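Pirin family protein (Acinetobacter baumannii, PDB 6D0P) probably acts as a quercetin 2,3-dioxygenase of the pirin family, using an iron cofactor to cleave flavonols with molecular oxygen. Local coordinates at residues 161-166 / 246-251; 215-218 / 222-225. All coordinates share one frame; numbering follows the deposited sequence. Where two conformers were deposited one is given.

Contact 1 (161-166 / 246-251); sequences SHLRVI and TKFLVL
The first torsion of Phe248 (chi1 70°) sets CG between the backbone N and the carbonyl carbon, and the second (chi2 87°) stands the ring across the CA-CB-CG plane, which carries its far end towards Leu163. Leu163 in turn has CG anti to its backbone N (chi1 -180°), and this brings the methyl CD1 to the aromatic ring. Both residues belong to one large antiparallel sheet of the C-terminal cupin domain, in which strand 183-190 runs between strands 162-165 and 245-253. The two segments are therefore second neighbours, with CA of Leu163 and CA of Leu249 8.8 Å apart, and their backbones pair with the intervening strand: His162 bonds Lys189 and Arg164 bonds Asp187. On its other edge, strand 162-165 joins strand 153-155, where Leu163 pairs with Ile154.

The side-chain contact reaches over this middle strand on the face that carries Leu163 and Phe248. Leu163 CD1 lies at the ring edge, close to the ring plane, 4.4 Å from Phe248 CZ; Leu190 packs against the same ring, and Leu156 covers Leu163. The other face carries Arg164 and Leu249, which touch Ile74 of strand 69-75, as does Ile166 at the corner after the strand, so this face lies against the N-terminal cupin. Arg164 also makes a salt bridge through NE with Asp187. The side chain of His162 leaves the backbone on the side away from strand 245-253, and its ND1 is hydrogen-bonded to OD1 of Asp153. What His162 offers the aromatic ring is its main chain: the carbonyl O approaches the outer end of Phe248 obliquely, 3.9 Å from both CE2 and CZ.

Contact 2 (215-218 / 222-225); sequences VVVN and RLEG
A β-hairpin of the C-terminal cupin domain folds strand 221-224 back against strand 214-217, its two arms antiparallel with 140° between the short segments. Val215 and Leu223 form a hydrogen-bonded pair: Val215 N donates to Leu223 O at 3.0 Å, and Leu223 N returns a shorter bond to Val215 O at 2.8 Å. The same Val215 O also has a longer CA-H...O contact, 3.6 Å from Arg222 CA.

Val216 and Arg222 make the adjoining non-hydrogen-bonded pair, their CA atoms only 4.1 Å apart. Here Val216 CG2 meets Arg222 CB, and beyond that point the arginine runs extended to NE, which bonds Glu224 OE2 at 2.8 Å in a salt bridge along its own strand. On the opposite face Val217 reaches Leu223 diagonally. Its CG2, set beside the backbone N by the first torsion (chi1 -177°), presses on Leu223 CD1 at 3.5 Å, a tight carbon contact.

Strand 221-224 forms the edge of a four-stranded sheet, while strand 214-217 pairs on its other side with strand 237-242, where Val215 and Val217 pack on Leu240. Leu223 points inward to Phe7 and Ala10 of strand 7-12 and to Val210 of strand 205-210.

The hairpin of contact 2 is nested in the stretch of chain that contact 1 closes, and the two centres lie about 14 Å apart. Thr246 of contact 1 connects them through OG1, which bonds the backbone N of Ala214, the residue just before Val215. Val210 of strand 205-210 touches Thr246, Val215 and Leu223, linking the two sheets. Neither contact supplies a manganese ligand: His64, His66, His108 and Glu110 belong to the N-terminal cupin. A bound magnesium ion lies about 10 Å from the side chain of Leu163 and about 14 Å from that of Val215.

Contact 1 (161-166 / 246-251)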
ATOM      1  N   SER A 161     -18.431 -10.408   5.414  1.00 19.01           N
ATOM      2  CA  SER A 161     -17.305  -9.493   5.746  1.00 17.68           C
ATOM      3  C   SER A 161     -16.049 -10.322   6.002  1.00 17.74           C
ATOM      4  O   SER A 161     -16.126 -11.376   6.637  1.00 17.38           O
ATOM      5  CB  SER A 161     -17.610  -8.624   6.930  1.00 17.89           C
ATOM      6  OG  SER A 161     -18.826  -7.919   6.740  1.00 17.60           O
ATOM      7  N   HIS A 162     -14.889  -9.839   5.535  1.00 17.19           N
ATOM      8  CA  HIS A 162     -13.644 -10.564   5.727  1.00 18.36           C
ATOM      9  C   HIS A 162     -12.468  -9.578   5.790  1.00 16.92           C
ATOM     10  O   HIS A 162     -12.558  -8.409   5.361  1.00 15.02           O
ATOM     11  CB  HIS A 162     -13.433 -11.630   4.643  1.00 20.69           C
ATOM     12  CG  HIS A 162     -13.112 -11.062   3.304  1.00 22.88           C
ATOM     13  ND1 HIS A 162     -11.821 -10.984   2.835  1.00 26.40           N
ATOM     14  CD2 HIS A 162     -13.895 -10.507   2.360  1.00 24.78           C
ATOM     15  CE1 HIS A 162     -11.825 -10.402   1.649  1.00 28.91           C
ATOM     16  NE2 HIS A 162     -13.089 -10.104   1.338  1.00 26.12           N
ATOM     17  N   LEU A 163     -11.379 -10.081   6.348  1.00 16.64           N
ATOM     18  CA  LEU A 163     -10.166  -9.339   6.490  1.00 17.03           C
ATOM     19  C   LEU A 163      -8.991 -10.249   6.110  1.00 16.90           C
ATOM     20  O   LEU A 163      -8.914 -11.399   6.575  1.00 17.29           O
ATOM     21  CB  LEU A 163     -10.101  -8.868   7.945  1.00 18.79           C
ATOM     22  CG  LEU A 163      -8.885  -8.039   8.344  1.00 20.59           C
ATOM     23  CD1 LEU A 163      -9.231  -7.135   9.509  1.00 20.71           C
ATOM     24  CD2 LEU A 163      -7.700  -8.932   8.683  1.00 20.87           C
ATOM     25  N   ARG A 164      -8.104  -9.750   5.251  1.00 16.22           N
ATOM     26  CA  ARG A 164      -6.900 -10.480   4.860  1.00 15.98           C
ATOM     27  C   ARG A 164      -5.716  -9.889   5.619  1.00 14.75           C
ATOM     28  O   ARG A 164      -5.564  -8.637   5.673  1.00 13.11           O
ATOM     29  CB  ARG A 164      -6.625 -10.341   3.362  1.00 16.58           C
ATOM     30  CG  ARG A 164      -7.761 -10.814   2.465  1.00 18.20           C
ATOM     31  CD  ARG A 164      -7.236 -11.088   1.064  1.00 18.67           C
ATOM     32  NE  ARG A 164      -6.680  -9.878   0.486  1.00 18.16           N
ATOM     33  CZ  ARG A 164      -6.042  -9.832  -0.678  1.00 19.07           C
ATOM     34  NH1 ARG A 164      -5.633  -8.673  -1.159  1.00 19.12           N
ATOM     35  NH2 ARG A 164      -5.853 -10.940  -1.361  1.00 20.01           N
ATOM     36  N   VAL A 165      -4.888 -10.756   6.188  1.00 14.02           N
ATOM     37  CA  VAL A 165      -3.740 -10.306   6.951  1.00 14.36           C
ATOM     38  C   VAL A 165      -2.527 -10.296   6.022  1.00 14.29           C
ATOM     39  O   VAL A 165      -1.817 -11.291   5.868  1.00 14.80           O
ATOM     40  CB  VAL A 165      -3.518 -11.180   8.198  1.00 15.21           C
ATOM     41  CG1 VAL A 165      -2.488 -10.562   9.125  1.00 15.35           C
ATOM     42  CG2 VAL A 165      -4.819 -11.418   8.953  1.00 16.05           C
ATOM     43  N   ILE A 166      -2.308  -9.171   5.379  1.00 14.48           N
ATOM     44  CA  ILE A 166      -1.209  -9.069   4.432  1.00 14.98           C
ATOM     45  C   ILE A 166       0.123  -9.009   5.212  1.00 14.81           C
ATOM     46  O   ILE A 166       1.080  -9.684   4.856  1.00 14.88           O
ATOM     47  CB  ILE A 166      -1.437  -7.888   3.476  1.00 14.71           C
ATOM     48  CG1 ILE A 166      -2.643  -8.164   2.570  1.00 15.43           C
ATOM     49  CG2 ILE A 166      -0.190  -7.597   2.657  1.00 15.08           C
ATOM     50  CD1 ILE A 166      -3.088  -6.966   1.785  1.00 16.53           C
ATOM     51  N   THR A 246     -18.271  -2.168   1.744  1.00 19.68           N
ATOM     52  CA  THR A 246     -17.096  -1.302   1.783  1.00 19.89           C
ATOM     53  C   THR A 246     -15.797  -2.095   1.588  1.00 18.72           C
ATOM     54  O   THR A 246     -15.590  -3.094   2.256  1.00 20.21           O
ATOM     55  CB  THR A 246     -17.064  -0.572   3.137  1.00 20.64           C
ATOM     56  OG1 THR A 246     -18.244   0.225   3.280  1.00 19.96           O
ATOM     57  CG2 THR A 246     -15.831   0.280   3.320  1.00 20.96           C
ATOM     58  N   LYS A 247     -14.938  -1.630   0.684  1.00 17.38           N
ATOM     59  CA  LYS A 247     -13.608  -2.142   0.518  1.00 18.30           C
ATOM     60  C   LYS A 247     -12.680  -1.238   1.341  1.00 16.52           C
ATOM     61  O   LYS A 247     -12.695   0.007   1.159  1.00 14.45           O
ATOM     62  CB  LYS A 247     -13.115  -2.115  -0.937  1.00 21.51           C
ATOM     63  CG  LYS A 247     -13.940  -2.867  -1.973  1.00 27.51           C
ATOM     64  CD  LYS A 247     -13.567  -2.409  -3.395  1.00 30.39           C
ATOM     65  CE  LYS A 247     -14.522  -2.813  -4.503  1.00 36.02           C
ATOM     66  NZ  LYS A 247     -14.122  -2.203  -5.806  1.00 34.06           N
ATOM     67  N   PHE A 248     -11.914  -1.840   2.237  1.00 15.20           N
ATOM     68  CA  PHE A 248     -11.083  -1.048   3.156  1.00 16.13           C
ATOM     69  C   PHE A 248      -9.673  -1.627   3.309  1.00 14.83           C
ATOM     70  O   PHE A 248      -9.369  -2.758   2.903  1.00 13.97           O
ATOM     71  CB  PHE A 248     -11.718  -1.033   4.559  1.00 17.45           C
ATOM     72  CG  PHE A 248     -11.647  -2.360   5.270  1.00 20.73           C
ATOM     73  CD1 PHE A 248     -10.540  -2.712   6.037  1.00 22.54           C
ATOM     74  CD2 PHE A 248     -12.672  -3.279   5.162  1.00 21.07           C
ATOM     75  CE1 PHE A 248     -10.443  -3.961   6.631  1.00 23.31           C
ATOM     76  CE2 PHE A 248     -12.592  -4.516   5.790  1.00 23.19           C
ATOM     77  CZ  PHE A 248     -11.477  -4.865   6.519  1.00 23.47           C
ATOM     78  N   LEU A 249      -8.817  -0.783   3.865  1.00 14.56           N
ATOM     79  CA  LEU A 249      -7.535  -1.200   4.394  1.00 15.32           C
ATOM     80  C   LEU A 249      -7.394  -0.606   5.785  1.00 15.33           C
ATOM     81  O   LEU A 249      -7.923   0.501   6.077  1.00 16.53           O
ATOM     82  CB  LEU A 249      -6.341  -0.750   3.554  1.00 17.39           C
ATOM     83  CG  LEU A 249      -6.229  -1.427   2.205  1.00 21.01           C
ATOM     84  CD1 LEU A 249      -6.701  -0.487   1.135  1.00 22.73           C
ATOM     85  CD2 LEU A 249      -4.804  -1.867   1.940  1.00 23.13           C
ATOM     86  N   VAL A 250      -6.775  -1.363   6.647  1.00 13.74           N
ATOM     87  CA  VAL A 250      -6.366  -0.833   7.941  1.00 14.35           C
ATOM     88  C   VAL A 250      -4.835  -0.946   7.986  1.00 13.68           C
ATOM     89  O   VAL A 250      -4.285  -2.031   7.791  1.00 13.63           O
ATOM     90  CB  VAL A 250      -7.039  -1.564   9.105  1.00 14.65           C
ATOM     91  CG1 VAL A 250      -6.462  -1.156  10.451  1.00 15.69           C
ATOM     92  CG2 VAL A 250      -8.541  -1.367   9.081  1.00 15.70           C
ATOM     93  N   LEU A 251      -4.170   0.170   8.234  1.00 12.94           N
ATOM     94  CA  LEU A 251      -2.726   0.227   8.269  1.00 13.34           C
ATOM     95  C   LEU A 251      -2.308   0.705   9.652  1.00 13.82           C
ATOM     96  O   LEU A 251      -2.747   1.778  10.075  1.00 14.19           O
ATOM     97  CB  LEU A 251      -2.250   1.223   7.220  1.00 14.02           C
ATOM     98  CG  LEU A 251      -2.814   1.040   5.820  1.00 14.38           C
ATOM     99  CD1 LEU A 251      -2.385   2.204   4.944  1.00 15.26           C
ATOM    100  CD2 LEU A 251      -2.376  -0.285   5.210  1.00 15.87           C
TER

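Contact 2 (215-218 / 222-225)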
ATOM      1  N   VAL A 215     -18.511   3.745   5.702  0.50 17.41           N
ATOM      2  CA  VAL A 215     -18.401   3.094   6.994  0.50 17.15           C
ATOM      3  C   VAL A 215     -18.258   4.153   8.098  0.50 17.02           C
ATOM      4  O   VAL A 215     -17.581   5.186   7.911  0.50 16.58           O
ATOM      5  CB  VAL A 215     -17.222   2.107   6.986  0.50 16.99           C
ATOM      6  CG1 VAL A 215     -15.944   2.768   6.492  0.50 16.42           C
ATOM      7  CG2 VAL A 215     -17.009   1.454   8.340  0.50 16.88           C
ATOM      8  N   VAL A 216     -18.893   3.875   9.245  1.00 16.91           N
ATOM      9  CA  VAL A 216     -18.904   4.767  10.388  1.00 17.56           C
ATOM     10  C   VAL A 216     -17.856   4.264  11.380  1.00 17.72           C
ATOM     11  O   VAL A 216     -17.874   3.089  11.760  1.00 16.23           O
ATOM     12  CB  VAL A 216     -20.298   4.837  11.043  1.00 18.66           C
ATOM     13  CG1 VAL A 216     -20.289   5.714  12.285  1.00 20.06           C
ATOM     14  CG2 VAL A 216     -21.354   5.315  10.064  1.00 19.53           C
ATOM     15  N   VAL A 217     -16.953   5.161  11.786  1.00 17.92           N
ATOM     16  CA  VAL A 217     -15.920   4.854  12.764  1.00 19.39           C
ATOM     17  C   VAL A 217     -16.393   5.319  14.156  1.00 20.77           C
ATOM     18  O   VAL A 217     -16.817   6.473  14.332  1.00 19.71           O
ATOM     19  CB  VAL A 217     -14.591   5.544  12.399  1.00 20.53           C
ATOM     20  CG1 VAL A 217     -13.481   5.187  13.373  1.00 21.52           C
ATOM     21  CG2 VAL A 217     -14.173   5.266  10.971  1.00 20.04           C
ATOM     22  N   ASN A 218     -16.280   4.433  15.139  1.00 21.32           N
ATOM     23  CA  ASN A 218     -16.624   4.722  16.541  1.00 23.25           C
ATOM     24  C   ASN A 218     -18.025   5.335  16.669  1.00 25.80           C
ATOM     25  O   ASN A 218     -18.217   6.252  17.465  1.00 27.01           O
ATOM     26  CB  ASN A 218     -15.571   5.618  17.197  1.00 23.82           C
ATOM     27  CG  ASN A 218     -14.234   4.925  17.317  1.00 24.01           C
ATOM     28  OD1 ASN A 218     -14.178   3.704  17.287  1.00 22.34           O
ATOM     29  ND2 ASN A 218     -13.159   5.689  17.453  1.00 25.06           N
ATOM     30  N   ARG A 222     -18.675   9.214   9.845  1.00 21.11           N
ATOM     31  CA  ARG A 222     -18.865   8.466   8.630  1.00 22.16           C
ATOM     32  C   ARG A 222     -17.785   8.818   7.607  1.00 21.80           C
ATOM     33  O   ARG A 222     -17.433   9.977   7.433  1.00 22.14           O
ATOM     34  CB  ARG A 222     -20.257   8.756   8.080  1.00 24.17           C
ATOM     35  CG  ARG A 222     -20.568   8.008   6.797  1.00 24.37           C
ATOM     36  CD  ARG A 222     -22.049   8.087   6.532  1.00 26.61           C
ATOM     37  NE  ARG A 222     -22.355   7.599   5.202  1.00 28.47           N
ATOM     38  CZ  ARG A 222     -23.534   7.151   4.844  1.00 30.72           C
ATOM     39  NH1 ARG A 222     -24.510   7.116   5.738  1.00 31.82           N
ATOM     40  NH2 ARG A 222     -23.731   6.748   3.604  1.00 29.62           N
ATOM     41  N   LEU A 223     -17.276   7.794   6.934  1.00 20.88           N
ATOM     42  CA  LEU A 223     -16.240   7.929   5.916  1.00 21.25           C
ATOM     43  C   LEU A 223     -16.767   7.370   4.593  1.00 23.33           C
ATOM     44  O   LEU A 223     -17.358   6.295   4.585  1.00 22.78           O
ATOM     45  CB  LEU A 223     -15.004   7.132   6.311  1.00 21.57           C
ATOM     46  CG  LEU A 223     -14.366   7.448   7.658  1.00 23.11           C
ATOM     47  CD1 LEU A 223     -13.201   6.509   7.882  1.00 25.54           C
ATOM     48  CD2 LEU A 223     -13.910   8.905   7.723  1.00 24.63           C
ATOM     49  N   GLU A 224     -16.512   8.086   3.498  1.00 21.40           N
ATOM     50  CA  GLU A 224     -16.890   7.649   2.153  1.00 23.09           C
ATOM     51  C   GLU A 224     -15.648   7.136   1.403  1.00 21.09           C
ATOM     52  O   GLU A 224     -14.537   7.127   1.941  1.00 19.59           O
ATOM     53  CB  GLU A 224     -17.503   8.826   1.392  1.00 27.42           C
ATOM     54  CG  GLU A 224     -18.625   9.515   2.160  1.00 33.38           C
ATOM     55  CD  GLU A 224     -19.912   8.701   2.206  1.00 35.59           C
ATOM     56  OE1 GLU A 224     -20.335   8.202   1.120  1.00 35.04           O
ATOM     57  OE2 GLU A 224     -20.503   8.583   3.315  1.00 35.88           O
ATOM     58  N   GLY A 225     -15.834   6.775   0.130  1.00 19.54           N
ATOM     59  CA  GLY A 225     -14.758   6.224  -0.694  1.00 19.03           C
ATOM     60  C   GLY A 225     -13.648   7.224  -0.986  1.00 18.35           C
ATOM     61  O   GLY A 225     -13.853   8.437  -0.967  1.00 18.69           O
TER